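Local coordinates for protein aldehyde dehydrogenase (Anabaena variabilis, PDB 4H7N) that probably oxidises aldehydes to carboxylic acids with NAD+ as cofactor, at residues Trp136-Pro139 / Leu140-Ser143. Sequence-based numbering, arbitrary orientation.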
ATOM      1  N   TRP A 136       4.256   1.102 -23.654  1.00 26.40           N
ATOM      2  CA  TRP A 136       4.934   1.520 -24.889  1.00 25.07           C
ATOM      3  C   TRP A 136       4.834   3.018 -25.232  1.00 25.08           C
ATOM      4  O   TRP A 136       5.516   3.461 -26.148  1.00 24.13           O
ATOM      5  CB  TRP A 136       4.413   0.692 -26.081  1.00 25.13           C
ATOM      6  CG  TRP A 136       2.949   0.601 -26.162  1.00 24.32           C
ATOM      7  CD1 TRP A 136       2.168  -0.423 -25.741  1.00 25.26           C
ATOM      8  CD2 TRP A 136       2.070   1.601 -26.673  1.00 24.75           C
ATOM      9  NE1 TRP A 136       0.859  -0.128 -25.960  1.00 26.00           N
ATOM     10  CE2 TRP A 136       0.771   1.123 -26.525  1.00 25.35           C
ATOM     11  CE3 TRP A 136       2.266   2.872 -27.240  1.00 25.34           C
ATOM     12  CZ2 TRP A 136      -0.346   1.847 -26.942  1.00 26.23           C
ATOM     13  CZ3 TRP A 136       1.149   3.596 -27.655  1.00 25.62           C
ATOM     14  CH2 TRP A 136      -0.141   3.078 -27.515  1.00 26.53           C
ATOM     15  N   ASN A 137       4.013   3.809 -24.536  1.00 23.42           N
ATOM     16  CA  ASN A 137       3.724   5.173 -24.984  1.00 24.20           C
ATOM     17  C   ASN A 137       4.771   6.267 -24.653  1.00 25.20           C
ATOM     18  O   ASN A 137       5.018   7.176 -25.475  1.00 25.68           O
ATOM     19  CB  ASN A 137       2.346   5.598 -24.559  1.00 24.26           C
ATOM     20  CG  ASN A 137       2.214   5.634 -23.066  1.00 26.54           C
ATOM     21  OD1 ASN A 137       2.441   4.628 -22.398  1.00 27.98           O
ATOM     22  ND2 ASN A 137       1.911   6.784 -22.529  1.00 28.56           N
ATOM     23  N   PHE A 138       5.438   6.104 -23.517  1.00 25.06           N
ATOM     24  CA  PHE A 138       6.626   6.857 -23.160  1.00 26.28           C
ATOM     25  C   PHE A 138       7.587   5.802 -22.647  1.00 25.87           C
ATOM     26  O   PHE A 138       7.737   5.576 -21.448  1.00 26.59           O
ATOM     27  CB  PHE A 138       6.360   7.911 -22.078  1.00 27.43           C
ATOM     28  CG  PHE A 138       5.437   9.039 -22.494  1.00 26.69           C
ATOM     29  CD1 PHE A 138       5.908  10.107 -23.223  1.00 27.44           C
ATOM     30  CD2 PHE A 138       4.113   9.091 -22.021  1.00 27.57           C
ATOM     31  CE1 PHE A 138       5.079  11.156 -23.564  1.00 26.67           C
ATOM     32  CE2 PHE A 138       3.289  10.157 -22.353  1.00 27.83           C
ATOM     33  CZ  PHE A 138       3.781  11.184 -23.135  1.00 26.33           C
ATOM     34  N   PRO A 139       8.185   5.090 -23.554  1.00 26.03           N
ATOM     35  CA  PRO A 139       8.874   3.877 -23.156  1.00 26.05           C
ATOM     36  C   PRO A 139      10.014   4.134 -22.173  1.00 25.28           C
ATOM     37  O   PRO A 139      10.168   3.367 -21.224  1.00 24.29           O
ATOM     38  CB  PRO A 139       9.424   3.310 -24.454  1.00 26.50           C
ATOM     39  CG  PRO A 139       9.022   4.214 -25.511  1.00 27.96           C
ATOM     40  CD  PRO A 139       8.304   5.401 -24.978  1.00 26.81           C
ATOM     41  N   LEU A 140      10.784   5.204 -22.387  1.00 24.16           N
ATOM     42  CA  LEU A 140      11.909   5.483 -21.529  1.00 25.00           C
ATOM     43  C   LEU A 140      11.439   5.975 -20.191  1.00 24.10           C
ATOM     44  O   LEU A 140      11.743   5.360 -19.147  1.00 24.23           O
ATOM     45  CB  LEU A 140      12.878   6.483 -22.170  1.00 25.76           C
ATOM     46  CG  LEU A 140      14.002   6.929 -21.264  1.00 28.11           C
ATOM     47  CD1 LEU A 140      14.943   5.773 -20.974  1.00 27.04           C
ATOM     48  CD2 LEU A 140      14.763   8.121 -21.857  1.00 28.49           C
ATOM     49  N   THR A 141      10.640   7.025 -20.168  1.00 25.48           N
ATOM     50  CA  THR A 141      10.336   7.626 -18.863  1.00 24.83           C
ATOM     51  C   THR A 141       9.513   6.679 -18.005  1.00 25.87           C
ATOM     52  O   THR A 141       9.738   6.611 -16.785  1.00 24.04           O
ATOM     53  CB  THR A 141       9.660   8.991 -18.954  1.00 29.13           C
ATOM     54  OG1 THR A 141       8.632   8.910 -19.903  1.00 30.69           O
ATOM     55  CG2 THR A 141      10.639  10.091 -19.470  1.00 31.21           C
ATOM     56  N   LEU A 142       8.572   5.964 -18.602  1.00 25.15           N
ATOM     57  CA  LEU A 142       7.752   5.072 -17.794  1.00 27.11           C
ATOM     58  C   LEU A 142       8.450   3.751 -17.390  1.00 25.40           C
ATOM     59  O   LEU A 142       8.007   3.107 -16.464  1.00 24.58           O
ATOM     60  CB  LEU A 142       6.372   4.860 -18.458  1.00 28.25           C
ATOM     61  CG  LEU A 142       5.564   6.175 -18.555  1.00 30.18           C
ATOM     62  CD1 LEU A 142       4.214   6.046 -19.238  1.00 30.66           C
ATOM     63  CD2 LEU A 142       5.310   6.828 -17.195  1.00 33.32           C
ATOM     64  N   SER A 143       9.525   3.341 -18.080  1.00 24.45           N
ATOM     65  CA  SER A 143      10.322   2.233 -17.626  1.00 24.41           C
ATOM     66  C   SER A 143      11.164   2.633 -16.406  1.00 25.25           C
ATOM     67  O   SER A 143      11.543   1.761 -15.613  1.00 26.88           O
ATOM     68  CB  SER A 143      11.229   1.672 -18.728  1.00 23.82           C
ATOM     69  OG  SER A 143      12.258   2.581 -19.091  1.00 26.03           O
TER
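F138 and L142 meet where the loop W136-P139, the WNFP part of the PWNFP motif of aldehyde dehydrogenases, leads into helix 139-144. The carbonyl O of F138 accepts an i to i+4 bond from the backbone N of L142, at 3.0 Å with a nearly straight N-H...O angle of 159°. One residue on, the O of P139 takes the N of S143 at 3.2 Å, a more bent bond whose donor stands above the carbonyl plane. Beside the F138-L142 bond the two apolar side chains cross: CG of L142 lies 4.0 Å from CB of F138, while CD1 of L142 reaches the edge of the phenyl ring close to its plane. The same methyl passes 3.9 Å from OD1 of N137, a van der Waals contact with the amide oxygen. T141 runs alongside F138 and sets its OG1 3.3 Å from CB of F138, because chi1 of 46° places the hydroxyl between backbone N and carbonyl carbon. Further out, the amide of N137 is fixed from its nitrogen, ND2 bonding to the O of Q264, and the backbone O of N137 accepts a hydrogen bond from ND2 of N261. OE2 of E87, on helix 82-106, accepts a hydrogen bond from the N of T141 and a weak one from the N of L140, so its carboxylate covers the start of the helix. L74 of helix 67-78 packs on P139 and L140. The side chain of L142 lies about 7 Å from that of E232, the predicted active-site residue. Within the same turn, OG of S143 donates to the O of L140 at 2.8 Å.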